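Local coordinates for uncharacterized NTF2-like protein (Burkholderia xenovorans LB400, PDB 3FGY), which is of unknown function but belongs to the SnoaL-like branch of the NTF2-like superfamily, whose cone-shaped alpha-beta fold commonly encloses a ligand-binding or catalytic pocket, at residues S3-F15 against E74-G86. Numbering follows the deposited sequence.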
loop_
_atom_site.group_PDB
_atom_site.type_symbol
_atom_site.label_atom_id
_atom_site.label_comp_id
_atom_site.label_asym_id
_atom_site.label_seq_id
_atom_site.Cartn_x
_atom_site.Cartn_y
_atom_site.Cartn_z
ATOM N N SER A 3 -11.503 -13.255 16.015
ATOM C CA SER A 3 -10.090 -13.618 16.020
ATOM C C SER A 3 -9.532 -13.692 14.601
ATOM O O SER A 3 -10.185 -14.248 13.719
ATOM C CB SER A 3 -9.919 -14.981 16.691
ATOM O OG SER A 3 -8.613 -15.476 16.444
ATOM N N THR A 4 -8.321 -13.160 14.397
ATOM C CA THR A 4 -7.641 -13.144 13.078
ATOM C C THR A 4 -6.507 -14.179 12.909
ATOM O O THR A 4 -5.861 -14.247 11.851
ATOM C CB THR A 4 -7.010 -11.765 12.828
ATOM O OG1 THR A 4 -6.007 -11.526 13.827
ATOM C CG2 THR A 4 -8.064 -10.667 12.865
ATOM N N GLN A 5 -6.255 -14.956 13.957
ATOM C CA GLN A 5 -5.109 -15.866 14.006
ATOM C C GLN A 5 -5.153 -16.827 12.831
ATOM O O GLN A 5 -4.133 -17.085 12.177
ATOM C CB GLN A 5 -5.125 -16.678 15.315
ATOM C CG GLN A 5 -5.308 -15.858 16.600
ATOM C CD GLN A 5 -4.187 -14.888 16.834
ATOM O OE1 GLN A 5 -4.412 -13.683 16.989
ATOM N NE2 GLN A 5 -2.958 -15.401 16.850
ATOM N N GLU A 6 -6.359 -17.321 12.566
ATOM C CA GLU A 6 -6.591 -18.319 11.537
ATOM C C GLU A 6 -6.376 -17.696 10.170
ATOM O O GLU A 6 -5.716 -18.294 9.314
ATOM C CB GLU A 6 -8.007 -18.916 11.637
ATOM C CG GLU A 6 -8.389 -19.509 13.023
ATOM C CD GLU A 6 -9.068 -18.487 13.967
ATOM O OE1 GLU A 6 -8.427 -17.467 14.359
ATOM O OE2 GLU A 6 -10.245 -18.724 14.329
ATOM N N ASN A 7 -6.907 -16.493 9.967
ATOM C CA ASN A 7 -6.715 -15.808 8.677
ATOM C C ASN A 7 -5.254 -15.512 8.384
ATOM O O ASN A 7 -4.798 -15.664 7.249
ATOM C CB ASN A 7 -7.511 -14.503 8.610
ATOM C CG ASN A 7 -8.982 -14.745 8.519
ATOM O OD1 ASN A 7 -9.404 -15.885 8.349
ATOM N ND2 ASN A 7 -9.782 -13.685 8.623
ATOM N N VAL A 8 -4.513 -15.102 9.410
ATOM C CA VAL A 8 -3.090 -14.812 9.231
ATOM C C VAL A 8 -2.335 -16.106 8.859
ATOM O O VAL A 8 -1.456 -16.082 7.990
ATOM C CB VAL A 8 -2.465 -14.148 10.474
ATOM C CG1 VAL A 8 -0.941 -14.161 10.377
ATOM C CG2 VAL A 8 -2.996 -12.734 10.650
ATOM N N GLN A 9 -2.682 -17.222 9.492
ATOM C CA GLN A 9 -2.031 -18.478 9.152
ATOM C C GLN A 9 -2.336 -18.903 7.709
ATOM O O GLN A 9 -1.450 -19.385 7.017
ATOM C CB GLN A 9 -2.425 -19.589 10.113
ATOM C CG GLN A 9 -1.624 -20.863 9.916
ATOM C CD GLN A 9 -0.133 -20.621 10.077
ATOM O OE1 GLN A 9 0.333 -20.273 11.166
ATOM N NE2 GLN A 9 0.621 -20.775 8.989
ATOM N N ILE A 10 -3.574 -18.701 7.262
ATOM C CA ILE A 10 -3.953 -18.966 5.852
ATOM C C ILE A 10 -3.145 -18.128 4.878
ATOM O O ILE A 10 -2.672 -18.622 3.856
ATOM C CB ILE A 10 -5.447 -18.685 5.607
ATOM C CG1 ILE A 10 -6.301 -19.737 6.314
ATOM C CG2 ILE A 10 -5.766 -18.682 4.121
ATOM C CD1 ILE A 10 -7.735 -19.313 6.518
ATOM N N VAL A 11 -2.983 -16.845 5.193
ATOM C CA VAL A 11 -2.194 -15.977 4.345
ATOM C C VAL A 11 -0.732 -16.436 4.353
ATOM O O VAL A 11 -0.103 -16.521 3.303
ATOM C CB VAL A 11 -2.355 -14.501 4.740
ATOM C CG1 VAL A 11 -1.362 -13.641 3.991
ATOM C CG2 VAL A 11 -3.792 -14.047 4.468
ATOM N N LYS A 12 -0.199 -16.760 5.530
ATOM C CA LYS A 12 1.140 -17.360 5.623
ATOM C C LYS A 12 1.247 -18.687 4.825
ATOM O O LYS A 12 2.253 -18.916 4.153
ATOM C CB LYS A 12 1.540 -17.550 7.099
ATOM C CG LYS A 12 1.790 -16.226 7.826
ATOM C CD LYS A 12 2.181 -16.417 9.290
ATOM C CE LYS A 12 2.525 -15.081 9.950
ATOM N NZ LYS A 12 2.662 -15.183 11.445
ATOM N N ASP A 13 0.213 -19.526 4.878
ATOM C CA ASP A 13 0.140 -20.772 4.073
ATOM C C ASP A 13 0.095 -20.481 2.564
ATOM O O ASP A 13 0.539 -21.299 1.751
ATOM C CB ASP A 13 -1.106 -21.598 4.423
ATOM C CG ASP A 13 -1.044 -22.227 5.806
ATOM O OD1 ASP A 13 0.059 -22.286 6.397
ATOM O OD2 ASP A 13 -2.116 -22.654 6.291
ATOM N N PHE A 14 -0.464 -19.319 2.207
ATOM C CA PHE A 14 -0.648 -18.904 0.811
ATOM C C PHE A 14 0.714 -18.672 0.165
ATOM O O PHE A 14 1.034 -19.285 -0.865
ATOM C CB PHE A 14 -1.527 -17.644 0.769
ATOM C CG PHE A 14 -1.783 -17.106 -0.612
ATOM C CD1 PHE A 14 -2.669 -17.734 -1.471
ATOM C CD2 PHE A 14 -1.158 -15.943 -1.031
ATOM C CE1 PHE A 14 -2.901 -17.212 -2.742
ATOM C CE2 PHE A 14 -1.397 -15.421 -2.294
ATOM C CZ PHE A 14 -2.261 -16.059 -3.140
ATOM N N PHE A 15 1.520 -17.826 0.798
ATOM C CA PHE A 15 2.931 -17.668 0.439
ATOM C C PHE A 15 3.782 -18.930 0.688
ATOM O O PHE A 15 4.803 -19.137 0.030
ATOM C CB PHE A 15 3.557 -16.526 1.226
ATOM C CG PHE A 15 2.735 -15.271 1.244
ATOM C CD1 PHE A 15 2.003 -14.874 0.126
ATOM C CD2 PHE A 15 2.716 -14.463 2.379
ATOM C CE1 PHE A 15 1.249 -13.696 0.151
ATOM C CE2 PHE A 15 1.962 -13.286 2.406
ATOM C CZ PHE A 15 1.230 -12.905 1.289
ATOM N N GLU A 74 5.405 -7.921 7.651
ATOM C CA GLU A 74 4.531 -7.621 8.767
ATOM C C GLU A 74 3.117 -7.938 8.377
ATOM O O GLU A 74 2.691 -7.684 7.230
ATOM C CB GLU A 74 4.639 -6.124 9.110
ATOM C CG GLU A 74 3.649 -5.636 10.129
ATOM C CD GLU A 74 3.589 -4.101 10.201
ATOM O OE1 GLU A 74 4.074 -3.439 9.269
ATOM O OE2 GLU A 74 3.011 -3.595 11.192
ATOM N N PHE A 75 2.379 -8.536 9.308
ATOM C CA PHE A 75 0.963 -8.840 9.096
ATOM C C PHE A 75 0.138 -7.957 10.023
ATOM O O PHE A 75 0.367 -7.957 11.248
ATOM C CB PHE A 75 0.674 -10.324 9.355
ATOM C CG PHE A 75 1.376 -11.226 8.417
ATOM C CD1 PHE A 75 2.706 -11.570 8.638
ATOM C CD2 PHE A 75 0.756 -11.685 7.271
ATOM C CE1 PHE A 75 3.383 -12.370 7.760
ATOM C CE2 PHE A 75 1.440 -12.488 6.394
ATOM C CZ PHE A 75 2.745 -12.828 6.631
ATOM N N VAL A 76 -0.807 -7.226 9.445
ATOM C CA VAL A 76 -1.754 -6.429 10.196
ATOM C C VAL A 76 -3.145 -6.922 9.816
ATOM O O VAL A 76 -3.539 -6.785 8.654
ATOM C CB VAL A 76 -1.620 -4.939 9.890
ATOM C CG1 VAL A 76 -2.604 -4.135 10.770
ATOM C CG2 VAL A 76 -0.169 -4.483 10.108
ATOM N N ALA A 77 -3.861 -7.480 10.798
ATOM C CA ALA A 77 -5.089 -8.230 10.569
ATOM C C ALA A 77 -6.237 -7.671 11.426
ATOM O O ALA A 77 -6.078 -7.434 12.625
ATOM C CB ALA A 77 -4.872 -9.748 10.885
ATOM N N GLN A 78 -7.394 -7.496 10.802
ATOM C CA GLN A 78 -8.606 -7.094 11.493
ATOM C C GLN A 78 -9.784 -7.585 10.658
ATOM O O GLN A 78 -9.775 -7.476 9.417
ATOM C CB GLN A 78 -8.635 -5.570 11.692
ATOM C CG GLN A 78 -9.740 -5.114 12.622
ATOM C CD GLN A 78 -9.680 -3.630 12.938
ATOM O OE1 GLN A 78 -9.220 -2.828 12.140
ATOM N NE2 GLN A 78 -10.202 -3.260 14.116
ATOM N N GLY A 79 -10.756 -8.196 11.320
ATOM C CA GLY A 79 -11.918 -8.695 10.628
ATOM C C GLY A 79 -11.508 -9.755 9.625
ATOM O O GLY A 79 -10.759 -10.667 9.959
ATOM N N GLU A 80 -11.974 -9.600 8.391
ATOM C CA GLU A 80 -11.664 -10.552 7.324
ATOM C C GLU A 80 -10.431 -10.118 6.529
ATOM O O GLU A 80 -10.096 -10.721 5.515
ATOM C CB GLU A 80 -12.875 -10.745 6.394
ATOM C CG GLU A 80 -13.184 -9.594 5.440
ATOM C CD GLU A 80 -14.473 -9.804 4.647
ATOM O OE1 GLU A 80 -15.127 -10.851 4.818
ATOM O OE2 GLU A 80 -14.830 -8.906 3.861
ATOM N N ARG A 81 -9.752 -9.077 6.992
ATOM C CA ARG A 81 -8.654 -8.478 6.253
ATOM C C ARG A 81 -7.293 -8.793 6.864
ATOM O O ARG A 81 -7.162 -8.810 8.081
ATOM C CB ARG A 81 -8.865 -6.962 6.193
ATOM C CG ARG A 81 -10.215 -6.562 5.596
ATOM C CD ARG A 81 -10.160 -6.551 4.088
ATOM N NE ARG A 81 -9.627 -5.293 3.543
ATOM C CZ ARG A 81 -9.067 -5.179 2.335
ATOM N NH1 ARG A 81 -8.908 -6.221 1.538
ATOM N NH2 ARG A 81 -8.633 -4.005 1.927
ATOM N N VAL A 82 -6.314 -9.071 6.004
ATOM C CA VAL A 82 -4.922 -9.211 6.384
ATOM C C VAL A 82 -4.137 -8.345 5.406
ATOM O O VAL A 82 -4.186 -8.561 4.203
ATOM C CB VAL A 82 -4.442 -10.690 6.292
ATOM C CG1 VAL A 82 -3.025 -10.807 6.747
ATOM C CG2 VAL A 82 -5.320 -11.587 7.153
ATOM N N LEU A 83 -3.494 -7.306 5.922
ATOM C CA LEU A 83 -2.615 -6.499 5.113
ATOM C C LEU A 83 -1.193 -6.918 5.420
ATOM O O LEU A 83 -0.781 -6.986 6.589
ATOM C CB LEU A 83 -2.861 -5.023 5.375
ATOM C CG LEU A 83 -3.924 -4.424 4.454
ATOM C CD1 LEU A 83 -5.300 -5.105 4.551
ATOM C CD2 LEU A 83 -3.995 -2.890 4.677
ATOM N N VAL A 84 -0.451 -7.247 4.370
ATOM C CA VAL A 84 0.917 -7.705 4.468
ATOM C C VAL A 84 1.821 -6.566 3.994
ATOM O O VAL A 84 1.680 -6.098 2.857
ATOM C CB VAL A 84 1.160 -8.987 3.632
ATOM C CG1 VAL A 84 2.550 -9.521 3.922
ATOM C CG2 VAL A 84 0.092 -10.068 3.958
ATOM N N VAL A 85 2.732 -6.129 4.860
ATOM C CA VAL A 85 3.583 -4.975 4.624
ATOM C C VAL A 85 5.023 -5.449 4.487
ATOM O O VAL A 85 5.540 -6.109 5.371
ATOM C CB VAL A 85 3.494 -3.960 5.789
ATOM C CG1 VAL A 85 4.293 -2.699 5.463
ATOM C CG2 VAL A 85 1.990 -3.622 6.048
ATOM N N GLY A 86 5.651 -5.145 3.356
ATOM C CA GLY A 86 6.991 -5.663 3.140
ATOM C C GLY A 86 7.841 -4.849 2.201
ATOM O O GLY A 86 7.464 -3.757 1.782
HETATM O O HOH W 1 -5.067 -8.953 14.670
HETATM O O HOH W 2 -8.133 -11.202 9.457
#
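Val11 drives its two methyls into the hairpin 74-86: CG2 meets Val82 CB tip to tip at 3.9 Å, while CG1 reaches Val84 CG2 and the rim of the Phe75 ring, close to the ring plane. CG1, anti to the backbone N (chi1 171°), thus bridges the two strands, and CG2 adds Val82. One turn earlier Val8 CG2 lies 3.5 Å from Ala77 CB, and Thr4 CB comes equally near that methyl, which is held between Val8 and Thr4, the residue just ahead of the helix. Phe15 adds its ring edge, CE2 standing 4.0 Å from Val84 CG2.

Lys12 forms a solvent-exposed but close-packed edge. Extended beyond CG, it runs over one face of Phe75; its CE sits 3.9 Å from the ring centroid, 25° off the normal, a CH-pi contact. The turn end is wetter, and two waters link the segments there: one joins Thr4 OG1 to Ala77 O, another accepts from Asn7 ND2 (3.1 Å) and donates to Gly79 O and Arg81 O.

Helix 5-15 crosses strand 81-86 at -47°, as a helix laid over the curved sheet of an NTF2-like fold. Val11 also touches Ile107 and Val109 of strand 98-110, Phe14 continues onto strand 113-120, and the hairpin's other face packs Val76 and Leu83 against Leu83 of the second subunit.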